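Local atomic coordinates of oxysterol-binding protein homolog 3 (Saccharomyces cerevisiae, PDB entry 4IC4), a protein that carries lipids between membranes through the cytosol in a hydrophobic pocket, using an OSBP-related domain that binds phosphatidylinositol 4-phosphate. Residues N32-A38 and K294-K300; L158-Y164 and L185-T191; N181-L185 and E197-P201. One frame throughout, in Å; residues are numbered along the deposited sequence.

Contact 1: N32-A38 and K294-K300; sequences NDIPEAA and KKYGFTK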
loop_
_atom_site.group_PDB
_atom_site.type_symbol
_atom_site.label_atom_id
_atom_site.label_comp_id
_atom_site.label_asym_id
_atom_site.label_seq_id
_atom_site.Cartn_x
_atom_site.Cartn_y
_atom_site.Cartn_z
ATOM N N ASN A 32 -5.950 -9.557 -14.558
ATOM C CA ASN A 32 -5.617 -10.549 -13.534
ATOM C C ASN A 32 -4.296 -11.248 -13.831
ATOM O O ASN A 32 -4.097 -12.406 -13.456
ATOM C CB ASN A 32 -6.727 -11.600 -13.439
ATOM C CG ASN A 32 -8.063 -11.002 -13.052
ATOM O OD1 ASN A 32 -8.171 -10.297 -12.052
ATOM N ND2 ASN A 32 -9.092 -11.285 -13.844
ATOM N N ASP A 33 -3.393 -10.539 -14.497
ATOM C CA ASP A 33 -2.112 -11.119 -14.870
ATOM C C ASP A 33 -1.208 -10.024 -15.419
ATOM O O ASP A 33 -1.674 -8.933 -15.767
ATOM C CB ASP A 33 -2.355 -12.206 -15.929
ATOM C CG ASP A 33 -1.105 -12.996 -16.269
ATOM O OD1 ASP A 33 -0.331 -13.327 -15.352
ATOM O OD2 ASP A 33 -0.909 -13.301 -17.465
ATOM N N ILE A 34 0.088 -10.315 -15.476
ATOM C CA ILE A 34 1.075 -9.381 -16.007
ATOM C C ILE A 34 2.146 -10.169 -16.735
ATOM O O ILE A 34 2.299 -11.376 -16.520
ATOM C CB ILE A 34 1.801 -8.569 -14.907
ATOM C CG1 ILE A 34 2.387 -9.519 -13.855
ATOM C CG2 ILE A 34 0.868 -7.534 -14.317
ATOM C CD1 ILE A 34 3.456 -8.881 -12.993
ATOM N N PRO A 35 2.901 -9.499 -17.612
ATOM C CA PRO A 35 3.963 -10.195 -18.342
ATOM C C PRO A 35 5.029 -10.641 -17.344
ATOM O O PRO A 35 5.205 -10.023 -16.293
ATOM C CB PRO A 35 4.486 -9.123 -19.294
ATOM C CG PRO A 35 3.273 -8.274 -19.546
ATOM C CD PRO A 35 2.677 -8.152 -18.165
ATOM N N GLU A 36 5.741 -11.717 -17.658
ATOM C CA GLU A 36 6.782 -12.191 -16.763
ATOM C C GLU A 36 7.871 -11.130 -16.649
ATOM O O GLU A 36 8.064 -10.333 -17.570
ATOM C CB GLU A 36 7.377 -13.501 -17.287
ATOM C CG GLU A 36 6.425 -14.681 -17.204
ATOM C CD GLU A 36 6.978 -15.922 -17.877
ATOM O OE1 GLU A 36 8.127 -16.304 -17.572
ATOM O OE2 GLU A 36 6.262 -16.516 -18.709
ATOM N N ALA A 37 8.567 -11.112 -15.515
ATOM C CA ALA A 37 9.644 -10.151 -15.299
ATOM C C ALA A 37 10.637 -10.313 -16.447
ATOM O O ALA A 37 10.949 -11.432 -16.843
ATOM C CB ALA A 37 10.325 -10.421 -13.966
ATOM N N ALA A 38 11.126 -9.198 -16.978
ATOM C CA ALA A 38 12.065 -9.239 -18.095
ATOM C C ALA A 38 13.538 -9.202 -17.690
ATOM O O ALA A 38 14.415 -9.290 -18.549
ATOM C CB ALA A 38 11.767 -8.099 -19.056
ATOM N N LYS A 294 7.678 -16.012 -11.495
ATOM C CA LYS A 294 8.148 -15.312 -12.682
ATOM C C LYS A 294 7.467 -13.963 -12.860
ATOM O O LYS A 294 7.750 -13.246 -13.819
ATOM C CB LYS A 294 7.891 -16.165 -13.924
ATOM C CG LYS A 294 8.528 -17.547 -13.869
ATOM C CD LYS A 294 8.200 -18.347 -15.115
ATOM C CE LYS A 294 8.843 -19.722 -15.066
ATOM N NZ LYS A 294 10.323 -19.630 -14.931
ATOM N N LYS A 295 6.576 -13.621 -11.934
ATOM C CA LYS A 295 5.842 -12.366 -12.016
ATOM C C LYS A 295 5.846 -11.545 -10.726
ATOM O O LYS A 295 4.799 -11.055 -10.287
ATOM C CB LYS A 295 4.403 -12.648 -12.454
ATOM C CG LYS A 295 4.299 -13.384 -13.782
ATOM C CD LYS A 295 2.855 -13.718 -14.127
ATOM C CE LYS A 295 2.776 -14.592 -15.369
ATOM N NZ LYS A 295 3.538 -15.854 -15.189
ATOM N N TYR A 296 7.022 -11.411 -10.118
ATOM C CA TYR A 296 7.194 -10.612 -8.905
ATOM C C TYR A 296 6.384 -11.064 -7.692
ATOM O O TYR A 296 6.326 -10.349 -6.694
ATOM C CB TYR A 296 6.838 -9.149 -9.202
ATOM C CG TYR A 296 7.582 -8.544 -10.371
ATOM C CD1 TYR A 296 8.887 -8.078 -10.222
ATOM C CD2 TYR A 296 6.983 -8.447 -11.624
ATOM C CE1 TYR A 296 9.582 -7.528 -11.291
ATOM C CE2 TYR A 296 7.673 -7.899 -12.710
ATOM C CZ TYR A 296 8.970 -7.442 -12.530
ATOM O OH TYR A 296 9.663 -6.894 -13.583
ATOM N N GLY A 297 5.763 -12.236 -7.769
ATOM C CA GLY A 297 4.966 -12.707 -6.647
ATOM C C GLY A 297 3.686 -11.906 -6.470
ATOM O O GLY A 297 3.071 -11.924 -5.405
ATOM N N PHE A 298 3.287 -11.210 -7.529
ATOM C CA PHE A 298 2.080 -10.376 -7.532
ATOM C C PHE A 298 0.785 -11.129 -7.249
ATOM O O PHE A 298 0.635 -12.294 -7.627
ATOM C CB PHE A 298 1.890 -9.728 -8.909
ATOM C CG PHE A 298 2.583 -8.404 -9.092
ATOM C CD1 PHE A 298 3.637 -8.004 -8.274
ATOM C CD2 PHE A 298 2.197 -7.574 -10.142
ATOM C CE1 PHE A 298 4.297 -6.795 -8.508
ATOM C CE2 PHE A 298 2.848 -6.373 -10.382
ATOM C CZ PHE A 298 3.897 -5.982 -9.566
ATOM N N THR A 299 -0.157 -10.451 -6.598
ATOM C CA THR A 299 -1.478 -11.030 -6.384
ATOM C C THR A 299 -2.247 -10.589 -7.629
ATOM O O THR A 299 -1.756 -9.764 -8.410
ATOM C CB THR A 299 -2.224 -10.442 -5.154
ATOM O OG1 THR A 299 -2.639 -9.095 -5.430
ATOM C CG2 THR A 299 -1.337 -10.463 -3.921
ATOM N N LYS A 300 -3.437 -11.135 -7.837
ATOM C CA LYS A 300 -4.223 -10.712 -8.982
ATOM C C LYS A 300 -4.542 -9.230 -8.817
ATOM O O LYS A 300 -4.557 -8.481 -9.789
ATOM C CB LYS A 300 -5.510 -11.530 -9.093
ATOM C CG LYS A 300 -5.266 -12.926 -9.625
ATOM C CD LYS A 300 -6.554 -13.715 -9.764
ATOM C CE LYS A 300 -6.274 -15.097 -10.332
ATOM N NZ LYS A 300 -7.521 -15.899 -10.464
HETATM O O HOH W 1 10.287 -13.828 -15.649
#
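Two loops run in opposite directions, joined by a single direct backbone hydrogen bond, Ala-37 N to Lys-294 O (2.8 Å). Water 1 reinforces it, donating to Ala-37 O (2.8 Å) and Lys-294 O (3.2 Å). Apolar packing adds to this. Ile-34 points its side chain at the other loop, where its CD1 lies 3.8 Å from Tyr-296 CD2, at the ring edge, and 3.4 Å from Phe-298 CD2. Ala-37 CB makes an off-centre CH-pi contact, 4.0 Å from the Tyr-296 ring centroid. A type I' turn from Lys-295 to Phe-298, closed by Phe-298 N to Lys-295 O (3.1 Å), presents both rings. The Lys-295 side chain runs alongside the backbone of Ile-34, its CD 3.4 Å from Ile-34 O, while its ammonium bonds to the carbonyl of Ser-290. The contact joins the loop before helix 44-50 to the loop that leads, through its N-cap Thr-299, into helix 300-305, with Tyr-296 and Phe-298 also packing on Glu-67 of strand 66-67.

Contact 2: L158-Y164 and L185-T191; sequences LDWECSY and LRLKFKT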
loop_
_atom_site.group_PDB
_atom_site.type_symbol
_atom_site.label_atom_id
_atom_site.label_comp_id
_atom_site.label_asym_id
_atom_site.label_seq_id
_atom_site.Cartn_x
_atom_site.Cartn_y
_atom_site.Cartn_z
ATOM N N LEU A 158 -19.913 3.569 0.469
ATOM C CA LEU A 158 -21.158 4.131 0.974
ATOM C C LEU A 158 -21.228 4.060 2.498
ATOM O O LEU A 158 -21.776 4.958 3.147
ATOM C CB LEU A 158 -22.358 3.376 0.392
ATOM C CG LEU A 158 -23.728 3.727 0.985
ATOM C CD1 LEU A 158 -24.102 5.143 0.589
ATOM C CD2 LEU A 158 -24.777 2.747 0.487
ATOM N N ASP A 159 -20.647 3.010 3.073
ATOM C CA ASP A 159 -20.726 2.809 4.517
ATOM C C ASP A 159 -19.480 3.082 5.354
ATOM O O ASP A 159 -19.513 2.940 6.574
ATOM C CB ASP A 159 -21.223 1.388 4.794
ATOM C CG ASP A 159 -22.490 1.058 4.027
ATOM O OD1 ASP A 159 -23.402 1.910 3.995
ATOM O OD2 ASP A 159 -22.572 -0.049 3.458
ATOM N N TRP A 160 -18.384 3.468 4.713
ATOM C CA TRP A 160 -17.153 3.754 5.442
ATOM C C TRP A 160 -16.191 4.528 4.569
ATOM O O TRP A 160 -16.329 4.569 3.349
ATOM C CB TRP A 160 -16.463 2.460 5.912
ATOM C CG TRP A 160 -16.202 1.446 4.814
ATOM C CD1 TRP A 160 -16.963 0.350 4.520
ATOM C CD2 TRP A 160 -15.126 1.452 3.862
ATOM N NE1 TRP A 160 -16.430 -0.326 3.446
ATOM C CE2 TRP A 160 -15.303 0.328 3.022
ATOM C CE3 TRP A 160 -14.031 2.299 3.635
ATOM C CZ2 TRP A 160 -14.428 0.028 1.970
ATOM C CZ3 TRP A 160 -13.157 1.999 2.583
ATOM C CH2 TRP A 160 -13.365 0.872 1.766
ATOM N N GLU A 161 -15.225 5.168 5.208
ATOM C CA GLU A 161 -14.202 5.898 4.478
ATOM C C GLU A 161 -12.924 5.790 5.283
ATOM O O GLU A 161 -12.957 5.544 6.491
ATOM C CB GLU A 161 -14.593 7.362 4.266
ATOM C CG GLU A 161 -14.819 8.161 5.531
ATOM C CD GLU A 161 -15.086 9.623 5.236
ATOM O OE1 GLU A 161 -15.977 9.914 4.408
ATOM O OE2 GLU A 161 -14.405 10.481 5.835
ATOM N N CYS A 162 -11.793 5.961 4.613
ATOM C CA CYS A 162 -10.510 5.852 5.283
ATOM C C CYS A 162 -9.534 6.890 4.751
ATOM O O CYS A 162 -9.455 7.115 3.546
ATOM C CB CYS A 162 -9.942 4.448 5.066
ATOM S SG CYS A 162 -8.548 4.032 6.132
ATOM N N SER A 163 -8.812 7.534 5.664
ATOM C CA SER A 163 -7.818 8.538 5.312
ATOM C C SER A 163 -6.469 8.045 5.827
ATOM O O SER A 163 -6.392 7.341 6.840
ATOM C CB SER A 163 -8.174 9.880 5.950
ATOM O OG SER A 163 -8.223 9.760 7.361
ATOM N N TYR A 164 -5.404 8.418 5.129
ATOM C CA TYR A 164 -4.074 7.966 5.502
ATOM C C TYR A 164 -3.019 8.908 4.949
ATOM O O TYR A 164 -3.019 9.216 3.765
ATOM C CB TYR A 164 -3.881 6.553 4.933
ATOM C CG TYR A 164 -2.659 5.755 5.370
ATOM C CD1 TYR A 164 -2.110 5.889 6.655
ATOM C CD2 TYR A 164 -2.149 4.748 4.537
ATOM C CE1 TYR A 164 -1.098 5.026 7.093
ATOM C CE2 TYR A 164 -1.146 3.890 4.963
ATOM C CZ TYR A 164 -0.627 4.026 6.240
ATOM O OH TYR A 164 0.333 3.129 6.661
ATOM N N LEU A 185 -3.687 5.150 10.132
ATOM C CA LEU A 185 -4.782 4.894 9.209
ATOM C C LEU A 185 -6.030 5.232 10.011
ATOM O O LEU A 185 -6.244 4.682 11.094
ATOM C CB LEU A 185 -4.820 3.427 8.775
ATOM C CG LEU A 185 -3.669 2.941 7.896
ATOM C CD1 LEU A 185 -2.449 2.688 8.769
ATOM C CD2 LEU A 185 -4.072 1.660 7.176
ATOM N N ARG A 186 -6.840 6.137 9.479
ATOM C CA ARG A 186 -8.052 6.569 10.158
ATOM C C ARG A 186 -9.293 6.101 9.422
ATOM O O ARG A 186 -9.644 6.635 8.366
ATOM C CB ARG A 186 -8.069 8.094 10.280
ATOM C CG ARG A 186 -6.860 8.670 11.008
ATOM C CD ARG A 186 -6.911 10.190 11.064
ATOM N NE ARG A 186 -5.701 10.760 11.652
ATOM C CZ ARG A 186 -5.344 10.613 12.924
ATOM N NH1 ARG A 186 -6.105 9.912 13.754
ATOM N NH2 ARG A 186 -4.222 11.163 13.366
ATOM N N LEU A 187 -9.956 5.107 10.000
ATOM C CA LEU A 187 -11.164 4.539 9.430
ATOM C C LEU A 187 -12.394 5.113 10.122
ATOM O O LEU A 187 -12.422 5.247 11.344
ATOM C CB LEU A 187 -11.148 3.019 9.605
ATOM C CG LEU A 187 -12.442 2.252 9.335
ATOM C CD1 LEU A 187 -12.780 2.311 7.856
ATOM C CD2 LEU A 187 -12.273 0.809 9.799
ATOM N N LYS A 188 -13.398 5.462 9.330
ATOM C CA LYS A 188 -14.649 5.990 9.862
ATOM C C LYS A 188 -15.836 5.235 9.285
ATOM O O LYS A 188 -15.952 5.076 8.071
ATOM C CB LYS A 188 -14.813 7.474 9.520
ATOM C CG LYS A 188 -16.207 8.011 9.838
ATOM C CD LYS A 188 -16.394 9.444 9.373
ATOM C CE LYS A 188 -17.818 9.913 9.631
ATOM N NZ LYS A 188 -18.040 11.292 9.123
ATOM N N PHE A 189 -16.708 4.755 10.164
ATOM C CA PHE A 189 -17.928 4.073 9.741
ATOM C C PHE A 189 -18.901 5.197 9.389
ATOM O O PHE A 189 -19.204 6.038 10.233
ATOM C CB PHE A 189 -18.520 3.258 10.895
ATOM C CG PHE A 189 -17.945 1.881 11.043
ATOM C CD1 PHE A 189 -16.788 1.505 10.365
ATOM C CD2 PHE A 189 -18.564 0.949 11.877
ATOM C CE1 PHE A 189 -16.258 0.222 10.519
ATOM C CE2 PHE A 189 -18.043 -0.328 12.036
ATOM C CZ PHE A 189 -16.890 -0.695 11.357
ATOM N N LYS A 190 -19.376 5.228 8.150
ATOM C CA LYS A 190 -20.312 6.267 7.744
ATOM C C LYS A 190 -21.725 5.888 8.168
ATOM O O LYS A 190 -22.675 6.650 7.981
ATOM C CB LYS A 190 -20.224 6.496 6.233
ATOM C CG LYS A 190 -18.917 7.170 5.825
ATOM C CD LYS A 190 -18.661 7.113 4.330
ATOM C CE LYS A 190 -19.662 7.931 3.542
ATOM N NZ LYS A 190 -19.367 7.863 2.087
ATOM N N THR A 191 -21.852 4.706 8.759
ATOM C CA THR A 191 -23.142 4.225 9.237
ATOM C C THR A 191 -23.412 4.755 10.642
ATOM O O THR A 191 -24.497 5.260 10.925
ATOM C CB THR A 191 -23.170 2.690 9.316
ATOM O OG1 THR A 191 -22.032 2.241 10.065
ATOM C CG2 THR A 191 -23.152 2.073 7.927
HETATM O O HOH W 2 -17.119 9.474 1.934
HETATM O O HOH W 3 -18.237 11.096 6.127
HETATM O O HOH W 4 -11.490 9.121 8.258
#
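This is the open end of a beta hairpin in the large antiparallel sheet of the OSBP-related domain, formed by strands 160-172 and 177-189. Paired amides join Glu-161 with Lys-188 (N to O 3.0 Å, O to N 2.9 Å) and Ser-163 with Arg-186 (N to O 3.0 Å, O to N 2.9 Å); Lys-190 N to Asp-159 O (2.8 Å) extends the ladder past the strands. Trp-160 with Phe-189 and Cys-162 with Leu-187 are non-hydrogen-bonded pairs on the buried face, where Leu-187 CD1 meets Trp-160 CB at 4.2 Å. Further along, Leu-185 CG sits over the Tyr-164 ring, 3.5 Å from its centroid, in a CH-pi contact. The other face is polar: water 2 links Glu-161 OE1 to Lys-190 NZ (2.8 Å each), and Lys-190 NZ also bonds to the carbonyl of His-157. Helices 83-88 and 94-104 cover the apolar face, Trp-160 and Leu-187 touching Leu-85 and Leu-187 also Val-98, while strands 150-157 and 195-199 flank the pair.

Contact 3: N181-L185 and E197-P201; sequences NEGIL and EWTQP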
loop_
_atom_site.group_PDB
_atom_site.type_symbol
_atom_site.label_atom_id
_atom_site.label_comp_id
_atom_site.label_asym_id
_atom_site.label_seq_id
_atom_site.Cartn_x
_atom_site.Cartn_y
_atom_site.Cartn_z
ATOM N N ASN A 181 5.737 2.151 7.998
ATOM C CA ASN A 181 4.915 3.134 7.314
ATOM C C ASN A 181 4.513 4.050 8.458
ATOM O O ASN A 181 3.711 3.663 9.311
ATOM C CB ASN A 181 3.670 2.494 6.697
ATOM C CG ASN A 181 3.860 2.114 5.238
ATOM O OD1 ASN A 181 3.024 1.423 4.660
ATOM N ND2 ASN A 181 4.952 2.572 4.635
ATOM N N GLU A 182 5.093 5.243 8.503
ATOM C CA GLU A 182 4.780 6.189 9.565
ATOM C C GLU A 182 3.499 6.924 9.212
ATOM O O GLU A 182 3.412 7.593 8.179
ATOM C CB GLU A 182 5.927 7.187 9.750
ATOM C CG GLU A 182 7.284 6.524 9.939
ATOM C CD GLU A 182 8.404 7.516 10.212
ATOM O OE1 GLU A 182 8.325 8.667 9.732
ATOM O OE2 GLU A 182 9.378 7.133 10.897
ATOM N N GLY A 183 2.502 6.801 10.077
ATOM C CA GLY A 183 1.235 7.453 9.828
ATOM C C GLY A 183 0.098 6.603 10.343
ATOM O O GLY A 183 0.170 5.370 10.341
ATOM N N ILE A 184 -0.961 7.264 10.785
ATOM C CA ILE A 184 -2.115 6.561 11.317
ATOM C C ILE A 184 -3.212 6.379 10.279
ATOM O O ILE A 184 -3.603 7.328 9.603
ATOM C CB ILE A 184 -2.710 7.318 12.527
ATOM C CG1 ILE A 184 -1.658 7.437 13.631
ATOM C CG2 ILE A 184 -3.942 6.590 13.045
ATOM C CD1 ILE A 184 -2.134 8.190 14.850
ATOM N N LEU A 185 -3.687 5.150 10.132
ATOM C CA LEU A 185 -4.782 4.894 9.209
ATOM C C LEU A 185 -6.030 5.232 10.011
ATOM O O LEU A 185 -6.244 4.682 11.094
ATOM C CB LEU A 185 -4.820 3.427 8.775
ATOM C CG LEU A 185 -3.669 2.941 7.896
ATOM C CD1 LEU A 185 -2.449 2.688 8.769
ATOM C CD2 LEU A 185 -4.072 1.660 7.176
ATOM N N GLU A 197 -8.519 3.469 14.528
ATOM C CA GLU A 197 -7.204 3.977 14.172
ATOM C C GLU A 197 -6.120 2.958 14.473
ATOM O O GLU A 197 -6.240 2.156 15.402
ATOM C CB GLU A 197 -6.904 5.267 14.942
ATOM C CG GLU A 197 -7.800 6.440 14.597
ATOM C CD GLU A 197 -7.578 7.626 15.519
ATOM O OE1 GLU A 197 -6.416 8.060 15.660
ATOM O OE2 GLU A 197 -8.565 8.125 16.100
ATOM N N TRP A 198 -5.066 2.981 13.665
ATOM C CA TRP A 198 -3.939 2.092 13.868
ATOM C C TRP A 198 -2.782 2.497 12.974
ATOM O O TRP A 198 -2.967 3.193 11.973
ATOM C CB TRP A 198 -4.336 0.628 13.603
ATOM C CG TRP A 198 -4.539 0.244 12.161
ATOM C CD1 TRP A 198 -3.598 -0.253 11.302
ATOM C CD2 TRP A 198 -5.767 0.290 11.426
ATOM N NE1 TRP A 198 -4.169 -0.524 10.078
ATOM C CE2 TRP A 198 -5.499 -0.199 10.128
ATOM C CE3 TRP A 198 -7.071 0.699 11.740
ATOM C CZ2 TRP A 198 -6.488 -0.292 9.140
ATOM C CZ3 TRP A 198 -8.057 0.606 10.758
ATOM C CH2 TRP A 198 -7.757 0.114 9.473
ATOM N N THR A 199 -1.584 2.100 13.386
ATOM C CA THR A 199 -0.371 2.344 12.617
ATOM C C THR A 199 0.013 0.959 12.116
ATOM O O THR A 199 -0.031 -0.009 12.876
ATOM C CB THR A 199 0.759 2.905 13.506
ATOM O OG1 THR A 199 0.421 4.233 13.919
ATOM C CG2 THR A 199 2.079 2.938 12.747
ATOM N N GLN A 200 0.363 0.839 10.840
ATOM C CA GLN A 200 0.730 -0.468 10.317
ATOM C C GLN A 200 1.923 -1.042 11.071
ATOM O O GLN A 200 2.837 -0.316 11.456
ATOM C CB GLN A 200 1.016 -0.388 8.814
ATOM C CG GLN A 200 -0.268 -0.313 7.999
ATOM C CD GLN A 200 -0.052 -0.442 6.505
ATOM O OE1 GLN A 200 -1.008 -0.646 5.752
ATOM N NE2 GLN A 200 1.193 -0.317 6.068
ATOM N N PRO A 201 1.920 -2.361 11.299
ATOM C CA PRO A 201 3.013 -3.015 12.020
ATOM C C PRO A 201 4.357 -2.945 11.313
ATOM O O PRO A 201 4.432 -2.776 10.096
ATOM C CB PRO A 201 2.518 -4.448 12.167
ATOM C CG PRO A 201 1.733 -4.645 10.918
ATOM C CD PRO A 201 0.944 -3.355 10.821
HETATM O O HOH W 5 1.102 3.175 9.198
HETATM O O HOH W 6 4.967 1.044 10.683
HETATM O O HOH W 7 4.738 -0.550 8.124
HETATM O O HOH W 8 2.212 6.258 12.923
#
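In this beta hairpin of strands 177-189 and 195-199, part of the antiparallel sheet of the OSBP-related domain, the backbones pair closely at one end alone. Leu-185 and Trp-198 form a hydrogen-bonded pair: Leu-185 N to Trp-198 O is 2.8 Å, the weak return bond from Trp-198 N to Leu-185 O 3.3 Å. Toward Asn-181 the chains separate, to 6.3 Å between the CA atoms of Asn-181 and Gln-200, and waters fill the gap. Water 5 donates to Asn-181 O (2.7 Å) and Gly-183 O (2.6 Å) and accepts from Gln-200 N (2.9 Å); water 6 bridges Asn-181 N (3.0 Å) and Gln-200 O (2.6 Å). Gly-183 marks the break in strand 177-189; at its phi/psi of 145/148° a CB would jam against the preceding carbonyl. Leu-185 lies over one face of the indole: its CB is 4.1 Å from the centroid of the six-membered ring of Trp-198, and its CD1 reaches Gln-200 CG at 3.8 Å. Ile-184, on the opposite side of the sheet, packs its CG2 on Glu-197 CB (3.8 Å). Helix 94-104 lies against Trp-198 through Val-98, Phe-101 and Ala-102; strands 160-172 and 214-225 flank the hairpin.

Overall arrangement
Contacts 2 and 3 are successive pairings in one antiparallel sheet, meeting on strand 177-189 and sharing Leu-185, with centres about 14 Å apart. Arg-186 NH1 and Glu-197 OE1 join them in a salt bridge at 2.7 Å, and Tyr-164 OH packs 3.4 Å from Asn-181 CB. Contact 1 lies across the centre of the chain, about 31 Å from contact 2 and about 28 Å from contact 3 between centres. Its segments, 32-38 and 294-300, enclose both others in sequence. The side chains of Tyr-296 in contact 1 and Asn-181 in contact 3 are about 9 and 12 Å from that of Lys-118, which binds phosphatidylinositol 4-phosphate; contact 2 lies away from the site.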